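PDB 3TQH: quinone oxidoreductase from Coxiella burnetii, which binds NADPH and probably catalyses the NADPH-dependent reduction of quinones, within the medium-chain dehydrogenase/reductase superfamily. Local coordinates for residues Lys8-Asp13 with Phe295-Ala300; Lys51-Ser56 with Thr302-Leu307. All coordinates share one frame; numbering follows the deposited sequence.

Contact 1. Residues Lys8-Asp13 with Phe295-Ala300; sequences KAIQFD and FQLSEA
Ile-10, on the strand 6-12, meets Leu-297 and Ala-300 in the turn that joins strand 291-295 to helix 300-308, and the closest pair of CA atoms, those of Ile-10 and Leu-297, is 7.0 Å apart. The turn is compact: Leu-297 and Ser-298 form a short 3-10 segment, and Glu-299 holds the N-cap position of the helix. Its carboxylate folds back, OE2 taking the N-H of Gln-296 at 2.8 Å through the anti lone pair in a nearly straight bond (168°), while OE1 is salt-bridged to Arg-293.

Between the segments the contact is apolar and rests on one branch of Ile-10. With CG1 anti to the carbonyl carbon (chi1 -68°), the ethyl arm is directed at the turn, and its terminal CD1 lies 3.6 Å from CB of Ala-300. The same methyl sits 3.3 Å from the carbonyl O of Leu-297, an oxygen that accepts the N-H of Ala-300 at 3.0 Å. Lower on the branch, CG1 of Ile-10 is 4.1 Å from CD2 of Leu-297. Leu-21 and Leu-23 of strand 21-27 and Phe-318 extend this buried cluster. It is plain hydrophobic packing, away from the cofactor, in which the N-terminal two-stranded antiparallel sheet of the GroES-like catalytic domain lies against the start of a helix from the C-terminal part of the chain.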
ATOM      1  N   LYS A   8       6.804  23.183   4.531  1.00 26.18           N
ATOM      2  CA  LYS A   8       5.385  22.884   4.751  1.00 24.86           C
ATOM      3  C   LYS A   8       5.208  21.373   4.916  1.00 21.84           C
ATOM      4  O   LYS A   8       5.806  20.584   4.177  1.00 20.14           O
ATOM      5  CB  LYS A   8       4.530  23.382   3.580  1.00 25.21           C
ATOM      6  CG  LYS A   8       4.724  24.865   3.232  1.00 28.93           C
ATOM      7  CD  LYS A   8       3.915  25.262   1.985  1.00 30.71           C
ATOM      8  CE  LYS A   8       4.067  26.745   1.631  1.00 34.28           C
ATOM      9  NZ  LYS A   8       5.355  27.054   0.939  1.00 35.68           N
ATOM     10  N   ALA A   9       4.385  20.980   5.884  1.00 20.92           N
ATOM     11  CA  ALA A   9       4.102  19.569   6.143  1.00 18.84           C
ATOM     12  C   ALA A   9       2.749  19.390   6.829  1.00 18.59           C
ATOM     13  O   ALA A   9       2.297  20.273   7.556  1.00 20.22           O
ATOM     14  CB  ALA A   9       5.198  18.966   6.991  1.00 18.67           C
ATOM     15  N   ILE A  10       2.099  18.255   6.580  1.00 16.97           N
ATOM     16  CA  ILE A  10       0.848  17.927   7.254  1.00 16.89           C
ATOM     17  C   ILE A  10       1.177  17.277   8.589  1.00 17.15           C
ATOM     18  O   ILE A  10       1.944  16.326   8.647  1.00 16.84           O
ATOM     19  CB  ILE A  10      -0.036  16.967   6.423  1.00 15.40           C
ATOM     20  CG1 ILE A  10      -0.566  17.671   5.163  1.00 15.63           C
ATOM     21  CG2 ILE A  10      -1.205  16.437   7.264  1.00 15.56           C
ATOM     22  CD1 ILE A  10      -1.557  18.780   5.434  1.00 16.17           C
ATOM     23  N   GLN A  11       0.613  17.808   9.666  1.00 18.49           N
ATOM     24  CA  GLN A  11       0.750  17.186  10.974  1.00 18.91           C
ATOM     25  C   GLN A  11      -0.603  17.053  11.627  1.00 19.15           C
ATOM     26  O   GLN A  11      -1.572  17.654  11.178  1.00 19.64           O
ATOM     27  CB  GLN A  11       1.693  17.996  11.862  1.00 20.76           C
ATOM     28  CG  GLN A  11       3.157  17.702  11.576  1.00 20.96           C
ATOM     29  CD  GLN A  11       4.121  18.583  12.342  1.00 22.99           C
ATOM     30  OE1 GLN A  11       5.319  18.547  12.081  1.00 24.95           O
ATOM     31  NE2 GLN A  11       3.614  19.380  13.280  1.00 24.02           N
ATOM     32  N   PHE A  12      -0.667  16.236  12.669  1.00 19.49           N
ATOM     33  CA  PHE A  12      -1.831  16.187  13.538  1.00 20.42           C
ATOM     34  C   PHE A  12      -1.350  16.222  14.985  1.00 22.60           C
ATOM     35  O   PHE A  12      -0.319  15.639  15.311  1.00 22.61           O
ATOM     36  CB  PHE A  12      -2.717  14.964  13.231  1.00 19.00           C
ATOM     37  CG  PHE A  12      -2.060  13.623  13.489  1.00 17.78           C
ATOM     38  CD1 PHE A  12      -2.438  12.849  14.577  1.00 18.51           C
ATOM     39  CD2 PHE A  12      -1.095  13.120  12.625  1.00 16.36           C
ATOM     40  CE1 PHE A  12      -1.849  11.608  14.819  1.00 18.08           C
ATOM     41  CE2 PHE A  12      -0.495  11.884  12.863  1.00 15.45           C
ATOM     42  CZ  PHE A  12      -0.875  11.129  13.962  1.00 16.62           C
ATOM     43  N   ASP A  13      -2.089  16.935  15.831  1.00 24.73           N
ATOM     44  CA  ASP A  13      -1.745  17.114  17.240  1.00 27.31           C
ATOM     45  C   ASP A  13      -2.458  16.110  18.140  1.00 27.80           C
ATOM     46  O   ASP A  13      -2.044  15.879  19.272  1.00 29.45           O
ATOM     47  CB  ASP A  13      -2.109  18.533  17.688  1.00 29.80           C
ATOM     48  CG  ASP A  13      -1.314  19.602  16.957  1.00 31.02           C
ATOM     49  OD1 ASP A  13      -0.715  19.285  15.905  1.00 30.87           O
ATOM     50  OD2 ASP A  13      -1.287  20.761  17.433  1.00 34.58           O
ATOM     51  N   PHE A 295      -4.155  15.099  -5.301  1.00 18.06           N
ATOM     52  CA  PHE A 295      -4.436  16.166  -4.327  1.00 18.62           C
ATOM     53  C   PHE A 295      -3.228  17.067  -4.082  1.00 19.07           C
ATOM     54  O   PHE A 295      -2.086  16.632  -4.225  1.00 18.26           O
ATOM     55  CB  PHE A 295      -4.813  15.560  -2.969  1.00 17.09           C
ATOM     56  CG  PHE A 295      -6.138  14.866  -2.947  1.00 16.97           C
ATOM     57  CD1 PHE A 295      -7.300  15.572  -2.678  1.00 18.41           C
ATOM     58  CD2 PHE A 295      -6.221  13.500  -3.154  1.00 15.65           C
ATOM     59  CE1 PHE A 295      -8.528  14.934  -2.639  1.00 18.28           C
ATOM     60  CE2 PHE A 295      -7.443  12.852  -3.113  1.00 16.15           C
ATOM     61  CZ  PHE A 295      -8.601  13.571  -2.861  1.00 17.18           C
ATOM     62  N   GLN A 296      -3.482  18.308  -3.671  1.00 20.46           N
ATOM     63  CA  GLN A 296      -2.449  19.107  -2.999  1.00 20.87           C
ATOM     64  C   GLN A 296      -2.441  18.761  -1.499  1.00 19.48           C
ATOM     65  O   GLN A 296      -3.451  18.291  -0.969  1.00 18.92           O
ATOM     66  CB  GLN A 296      -2.712  20.600  -3.163  1.00 23.21           C
ATOM     67  CG  GLN A 296      -2.930  21.065  -4.585  1.00 25.71           C
ATOM     68  CD  GLN A 296      -3.084  22.567  -4.655  1.00 29.28           C
ATOM     69  OE1 GLN A 296      -2.183  23.304  -4.258  1.00 30.77           O
ATOM     70  NE2 GLN A 296      -4.230  23.032  -5.146  1.00 31.53           N
ATOM     71  N   LEU A 297      -1.320  19.002  -0.817  1.00 19.05           N
ATOM     72  CA  LEU A 297      -1.239  18.807   0.645  1.00 18.35           C
ATOM     73  C   LEU A 297      -2.307  19.632   1.364  1.00 19.45           C
ATOM     74  O   LEU A 297      -2.852  19.213   2.382  1.00 18.84           O
ATOM     75  CB  LEU A 297       0.143  19.188   1.186  1.00 18.38           C
ATOM     76  CG  LEU A 297       1.289  18.231   0.869  1.00 17.20           C
ATOM     77  CD1 LEU A 297       2.610  18.815   1.320  1.00 17.83           C
ATOM     78  CD2 LEU A 297       1.056  16.879   1.519  1.00 16.23           C
ATOM     79  N   SER A 298      -2.589  20.804   0.813  1.00 21.23           N
ATOM     80  CA  SER A 298      -3.668  21.671   1.284  1.00 22.97           C
ATOM     81  C   SER A 298      -5.042  20.983   1.389  1.00 22.40           C
ATOM     82  O   SER A 298      -5.904  21.432   2.147  1.00 23.42           O
ATOM     83  CB  SER A 298      -3.772  22.872   0.348  1.00 25.02           C
ATOM     84  OG  SER A 298      -5.036  23.475   0.446  1.00 28.08           O
ATOM     85  N   GLU A 299      -5.240  19.916   0.615  1.00 21.03           N
ATOM     86  CA  GLU A 299      -6.499  19.177   0.579  1.00 20.52           C
ATOM     87  C   GLU A 299      -6.445  17.873   1.386  1.00 18.30           C
ATOM     88  O   GLU A 299      -7.225  16.951   1.128  1.00 17.78           O
ATOM     89  CB  GLU A 299      -6.847  18.828  -0.870  1.00 20.97           C
ATOM     90  CG  GLU A 299      -6.881  19.993  -1.841  1.00 23.88           C
ATOM     91  CD  GLU A 299      -7.124  19.519  -3.268  1.00 25.95           C
ATOM     92  OE1 GLU A 299      -8.293  19.537  -3.706  1.00 29.88           O
ATOM     93  OE2 GLU A 299      -6.162  19.098  -3.944  1.00 25.74           O
ATOM     94  N   ALA A 300      -5.542  17.791   2.360  1.00 17.18           N
ATOM     95  CA  ALA A 300      -5.328  16.546   3.103  1.00 15.51           C
ATOM     96  C   ALA A 300      -6.587  16.038   3.816  1.00 15.52           C
ATOM     97  O   ALA A 300      -6.873  14.842   3.790  1.00 14.70           O
ATOM     98  CB  ALA A 300      -4.185  16.703   4.100  1.00 14.96           C
TER

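Contact 2. Residues Lys51-Ser56 with Thr302-Leu307; sequences KTRNGS and TAHELL. With NDP (NADPH dihydro-nicotinamide-adenine-dinucleotide phosphate), chain B; SO4 (sulfate ion), chain C.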
ATOM      1  N   LYS A  51      -5.626   5.100   9.866  1.00 11.89           N
ATOM      2  CA  LYS A  51      -5.664   4.260  11.065  1.00 13.43           C
ATOM      3  C   LYS A  51      -4.701   4.778  12.133  1.00 14.52           C
ATOM      4  O   LYS A  51      -4.937   4.609  13.333  1.00 16.01           O
ATOM      5  CB  LYS A  51      -5.303   2.813  10.720  1.00 13.55           C
ATOM      6  CG  LYS A  51      -6.263   2.129   9.749  1.00 13.43           C
ATOM      7  CD  LYS A  51      -5.664   0.839   9.217  1.00 13.93           C
ATOM      8  CE  LYS A  51      -6.653   0.070   8.349  1.00 14.30           C
ATOM      9  NZ  LYS A  51      -6.172  -1.312   8.053  1.00 14.51           N
ATOM     10  N   THR A  52      -3.604   5.391  11.694  1.00 13.98           N
ATOM     11  CA  THR A  52      -2.655   6.003  12.618  1.00 15.05           C
ATOM     12  C   THR A  52      -3.288   7.278  13.158  1.00 15.93           C
ATOM     13  O   THR A  52      -3.363   7.482  14.369  1.00 17.46           O
ATOM     14  CB  THR A  52      -1.310   6.311  11.921  1.00 14.34           C
ATOM     15  OG1 THR A  52      -0.772   5.106  11.364  1.00 13.23           O
ATOM     16  CG2 THR A  52      -0.298   6.911  12.901  1.00 15.10           C
ATOM     17  N   ARG A  53      -3.786   8.102  12.239  1.00 15.36           N
ATOM     18  CA  ARG A  53      -4.406   9.386  12.568  1.00 16.37           C
ATOM     19  C   ARG A  53      -5.624   9.253  13.484  1.00 17.86           C
ATOM     20  O   ARG A  53      -5.810  10.082  14.365  1.00 19.48           O
ATOM     21  CB  ARG A  53      -4.784  10.130  11.277  1.00 15.23           C
ATOM     22  CG  ARG A  53      -5.267  11.562  11.483  1.00 16.72           C
ATOM     23  CD  ARG A  53      -6.780  11.643  11.491  1.00 18.28           C
ATOM     24  NE  ARG A  53      -7.287  11.200  10.208  1.00 18.26           N
ATOM     25  CZ  ARG A  53      -8.378  10.471  10.008  1.00 16.96           C
ATOM     26  NH1 ARG A  53      -9.155  10.079  11.008  1.00 17.91           N
ATOM     27  NH2 ARG A  53      -8.684  10.129   8.769  1.00 16.64           N
ATOM     28  N   ASN A  54      -6.456   8.234  13.285  1.00 17.92           N
ATOM     29  CA  ASN A  54      -7.608   8.042  14.177  1.00 19.91           C
ATOM     30  C   ASN A  54      -7.262   7.295  15.471  1.00 21.75           C
ATOM     31  O   ASN A  54      -8.091   7.207  16.380  1.00 23.67           O
ATOM     32  CB  ASN A  54      -8.837   7.432  13.456  1.00 19.44           C
ATOM     33  CG  ASN A  54      -8.641   5.979  13.020  1.00 19.75           C
ATOM     34  OD1 ASN A  54      -7.971   5.183  13.684  1.00 20.43           O
ATOM     35  ND2 ASN A  54      -9.268   5.627  11.898  1.00 18.84           N
ATOM     36  N   GLY A  55      -6.031   6.786  15.557  1.00 21.65           N
ATOM     37  CA  GLY A  55      -5.508   6.220  16.795  1.00 23.64           C
ATOM     38  C   GLY A  55      -5.758   4.733  16.976  1.00 24.42           C
ATOM     39  O   GLY A  55      -5.429   4.177  18.022  1.00 26.21           O
ATOM     40  N   SER A  56      -6.320   4.084  15.959  1.00 23.13           N
ATOM     41  CA  SER A  56      -6.689   2.675  16.061  1.00 24.38           C
ATOM     42  C   SER A  56      -5.506   1.744  15.816  1.00 24.70           C
ATOM     43  O   SER A  56      -5.462   0.641  16.365  1.00 26.49           O
ATOM     44  CB  SER A  56      -7.823   2.338  15.085  1.00 23.21           C
ATOM     45  OG  SER A  56      -7.426   2.526  13.736  1.00 21.43           O
ATOM     46  N   THR A 302      -9.829  16.497   3.109  1.00 17.72           N
ATOM     47  CA  THR A 302     -10.676  15.938   2.064  1.00 18.00           C
ATOM     48  C   THR A 302     -10.185  14.570   1.600  1.00 16.20           C
ATOM     49  O   THR A 302     -10.968  13.620   1.502  1.00 15.90           O
ATOM     50  CB  THR A 302     -10.720  16.883   0.848  1.00 19.49           C
ATOM     51  OG1 THR A 302     -11.109  18.192   1.280  1.00 22.39           O
ATOM     52  CG2 THR A 302     -11.708  16.394  -0.193  1.00 20.20           C
ATOM     53  N   ALA A 303      -8.887  14.487   1.324  1.00 15.23           N
ATOM     54  CA  ALA A 303      -8.243  13.258   0.862  1.00 14.02           C
ATOM     55  C   ALA A 303      -8.423  12.108   1.844  1.00 13.30           C
ATOM     56  O   ALA A 303      -8.733  10.983   1.447  1.00 13.03           O
ATOM     57  CB  ALA A 303      -6.748  13.502   0.619  1.00 13.29           C
ATOM     58  N   HIS A 304      -8.220  12.397   3.123  1.00 13.28           N
ATOM     59  CA  HIS A 304      -8.385  11.398   4.175  1.00 13.14           C
ATOM     60  C   HIS A 304      -9.840  10.963   4.373  1.00 13.73           C
ATOM     61  O   HIS A 304     -10.099   9.789   4.645  1.00 13.58           O
ATOM     62  CB  HIS A 304      -7.771  11.891   5.495  1.00 13.54           C
ATOM     63  CG  HIS A 304      -6.425  11.304   5.777  1.00 12.97           C
ATOM     64  ND1 HIS A 304      -6.075  10.801   7.011  1.00 14.75           N
ATOM     65  CD2 HIS A 304      -5.357  11.101   4.971  1.00 12.56           C
ATOM     66  CE1 HIS A 304      -4.843  10.327   6.958  1.00 14.29           C
ATOM     67  NE2 HIS A 304      -4.386  10.496   5.730  1.00 13.17           N
ATOM     68  N   GLU A 305     -10.779  11.894   4.219  1.00 14.79           N
ATOM     69  CA  GLU A 305     -12.210  11.562   4.250  1.00 16.10           C
ATOM     70  C   GLU A 305     -12.568  10.579   3.132  1.00 15.82           C
ATOM     71  O   GLU A 305     -13.314   9.631   3.347  1.00 15.57           O
ATOM     72  CB  GLU A 305     -13.077  12.822   4.106  1.00 17.85           C
ATOM     73  CG  GLU A 305     -12.983  13.826   5.258  1.00 19.35           C
ATOM     74  CD  GLU A 305     -13.729  15.127   4.971  1.00 22.58           C
ATOM     75  OE1 GLU A 305     -14.433  15.208   3.938  1.00 24.06           O
ATOM     76  OE2 GLU A 305     -13.618  16.075   5.781  1.00 24.71           O
ATOM     77  N   LEU A 306     -12.033  10.822   1.935  1.00 15.99           N
ATOM     78  CA  LEU A 306     -12.286   9.953   0.789  1.00 16.29           C
ATOM     79  C   LEU A 306     -11.667   8.580   1.019  1.00 15.06           C
ATOM     80  O   LEU A 306     -12.328   7.560   0.844  1.00 15.34           O
ATOM     81  CB  LEU A 306     -11.740  10.577  -0.502  1.00 16.71           C
ATOM     82  CG  LEU A 306     -12.046   9.844  -1.816  1.00 18.10           C
ATOM     83  CD1 LEU A 306     -13.557   9.668  -2.020  1.00 19.09           C
ATOM     84  CD2 LEU A 306     -11.421  10.575  -3.012  1.00 19.30           C
ATOM     85  N   LEU A 307     -10.404   8.566   1.431  1.00 14.05           N
ATOM     86  CA  LEU A 307      -9.686   7.321   1.716  1.00 13.31           C
ATOM     87  C   LEU A 307     -10.387   6.449   2.777  1.00 13.64           C
ATOM     88  O   LEU A 307     -10.459   5.225   2.629  1.00 13.39           O
ATOM     89  CB  LEU A 307      -8.257   7.638   2.167  1.00 12.48           C
ATOM     90  CG  LEU A 307      -7.262   6.473   2.236  1.00 12.51           C
ATOM     91  CD1 LEU A 307      -6.938   5.958   0.838  1.00 11.59           C
ATOM     92  CD2 LEU A 307      -5.984   6.903   2.978  1.00 12.49           C
TER
HETATM   93  PA  NDP B 500      -7.903   0.531  -0.136  1.00  9.67           P
HETATM   94  O1A NDP B 500      -8.515   1.596   0.682  1.00  9.38           O
HETATM   95  O2A NDP B 500      -7.185   1.087  -1.299  1.00  9.30           O
HETATM   96  O5B NDP B 500      -9.032  -0.485  -0.660  1.00 10.56           O
HETATM   97  C5B NDP B 500     -10.275   0.034  -1.092  1.00 11.36           C
HETATM   98  C4B NDP B 500     -11.064  -1.049  -1.812  1.00 10.76           C
HETATM   99  O4B NDP B 500     -11.637  -1.920  -0.859  1.00 10.87           O
HETATM  100  C3B NDP B 500     -12.219  -0.524  -2.655  1.00 11.55           C
HETATM  101  O3B NDP B 500     -11.900  -0.647  -4.025  1.00 10.96           O
HETATM  102  C2B NDP B 500     -13.421  -1.382  -2.269  1.00 11.52           C
HETATM  103  O2B NDP B 500     -14.080  -1.938  -3.385  1.00 11.55           O
HETATM  104  C1B NDP B 500     -12.802  -2.479  -1.420  1.00 10.36           C
HETATM  105  N9A NDP B 500     -13.663  -2.977  -0.335  1.00 10.61           N
HETATM  106  C8A NDP B 500     -14.123  -2.269   0.747  1.00 12.21           C
HETATM  107  N7A NDP B 500     -14.856  -3.095   1.521  1.00 12.42           N
HETATM  108  C5A NDP B 500     -14.871  -4.317   0.950  1.00 10.47           C
HETATM  109  C6A NDP B 500     -15.476  -5.507   1.330  1.00  9.73           C
HETATM  110  N6A NDP B 500     -16.193  -5.553   2.440  1.00 10.57           N
HETATM  111  N1A NDP B 500     -15.330  -6.626   0.542  1.00  8.93           N
HETATM  112  C2A NDP B 500     -14.574  -6.554  -0.619  1.00  8.24           C
HETATM  113  N3A NDP B 500     -13.964  -5.369  -0.995  1.00  8.14           N
HETATM  114  C4A NDP B 500     -14.118  -4.263  -0.217  1.00  9.65           C
HETATM  115  O3  NDP B 500      -6.937  -0.390   0.765  1.00 10.58           O
HETATM  116  PN  NDP B 500      -5.511  -1.014   0.334  1.00 10.39           P
HETATM  117  O1N NDP B 500      -4.502   0.066   0.303  1.00 11.69           O
HETATM  118  O2N NDP B 500      -5.629  -1.909  -0.826  1.00 10.06           O
HETATM  119  O5D NDP B 500      -5.220  -1.914   1.634  1.00 11.43           O
HETATM  120  C5D NDP B 500      -6.137  -2.891   2.085  1.00 10.81           C
HETATM  121  C4D NDP B 500      -5.811  -3.280   3.523  1.00 10.98           C
HETATM  122  O4D NDP B 500      -4.511  -3.835   3.595  1.00 10.77           O
HETATM  123  C3D NDP B 500      -5.842  -2.072   4.449  1.00 11.92           C
HETATM  124  O3D NDP B 500      -6.537  -2.404   5.629  1.00 12.00           O
HETATM  125  C2D NDP B 500      -4.383  -1.769   4.716  1.00 12.48           C
HETATM  126  O2D NDP B 500      -4.174  -1.163   5.978  1.00 13.55           O
HETATM  127  C1D NDP B 500      -3.746  -3.156   4.579  1.00 11.98           C
HETATM  128  N1N NDP B 500      -2.314  -3.158   4.200  1.00 11.57           N
HETATM  129  C2N NDP B 500      -1.456  -3.916   4.958  1.00 12.08           C
HETATM  130  C3N NDP B 500      -0.083  -3.942   4.722  1.00 12.08           C
HETATM  131  C7N NDP B 500       0.841  -4.777   5.559  1.00 12.38           C
HETATM  132  O7N NDP B 500       2.223  -4.746   5.274  1.00 13.05           O
HETATM  133  N7N NDP B 500       0.348  -5.517   6.550  1.00 10.79           N
HETATM  134  C4N NDP B 500       0.458  -3.103   3.598  1.00 12.70           C
HETATM  135  C5N NDP B 500      -0.529  -2.309   2.804  1.00 12.66           C
HETATM  136  C6N NDP B 500      -1.876  -2.383   3.149  1.00 12.52           C
HETATM  137  P2B NDP B 500     -15.540  -1.426  -3.833  1.00 14.31           P
HETATM  138  O1X NDP B 500     -15.838  -1.990  -5.200  1.00 14.81           O
HETATM  139  O2X NDP B 500     -15.561   0.081  -3.910  1.00 16.49           O
HETATM  140  O3X NDP B 500     -16.607  -1.886  -2.877  1.00 14.93           O
HETATM  141  S   SO4 C 319      -2.050  -2.222   8.539  1.00 27.37           S
HETATM  142  O1  SO4 C 319      -1.375  -1.687   7.356  1.00 27.76           O
HETATM  143  O2  SO4 C 319      -2.587  -3.553   8.268  1.00 26.45           O
HETATM  144  O3  SO4 C 319      -1.107  -2.288   9.649  1.00 27.87           O
HETATM  145  O4  SO4 C 319      -3.139  -1.334   8.920  1.00 28.52           O
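Arg-53 and His-304 reach toward each other from opposite directions and make the tight, buried part of this contact, although their CA atoms stand 9.5 Å apart. The guanidinium comes to the edge of the imidazole, the two planes turned 58° against each other. NH2 of Arg-53 donates to ND1 of His-304 at 3.2 Å, with the acceptor near the guanidinium plane and the donor tilted 20° from the ring plane; NE of Arg-53 adds a weak second bond to the same nitrogen at 3.4 Å. Arg-53 leaves its helix with CG anti to the backbone N (chi1 -172°), then bends at the next two torsions, which brings NE and NH2 together onto ND1. Both side chains have further polar partners: NH2 of Arg-53 is salt-bridged to Glu-308 and NH1 bonds to the carbonyl of Gly-16, while NE2 of His-304 is hydrogen-bonded to the hydroxyl of Tyr-108. These bonds satisfy buried polar groups and probably fix the rotation of both flat groups.

The polar bridge joins helix 47-53 of the GroES-like domain to helix 300-308, which follows strand 291-295 late in the chain. On the looser side, Asn-54 to Ser-56 make no contact with 302-307. Here OD1 of Asn-54 accepts the backbone N-H of Ser-56 at 3.0 Å, an Asx turn, and also the hydroxyl of the exposed Ser-56 at 2.7 Å. Lys-51, whose CB is directed away from 302-307, extends instead to NADPH, where NZ grips the ribose hydroxyls of the nicotinamide half, O3D at 2.7 Å and O2D at 2.9 Å, and reaches O4 of a sulfate, probably from the crystallisation liquor, at 3.2 Å.

In the fold
The centres of contacts 1 and 2 lie about 12 Å apart, on the same side of the chain's centre, and their segments alternate along the sequence. Helix 300-308 links them directly, since it begins in the turn of contact 1 and carries His-304 of contact 2. Packing also ties the two together: CZ of Phe-295 lies 3.8 Å from CA of Ala-303, and CE1 of Phe-12 lies 4.1 Å from CA of Arg-53. Their relation to NADPH differs. Contact 1 lies away from the NADPH site, whereas Lys-51 of contact 2 belongs to the cofactor pocket and the side chain of His-304 is about 10 Å from that of the NADPH-binding Val-312.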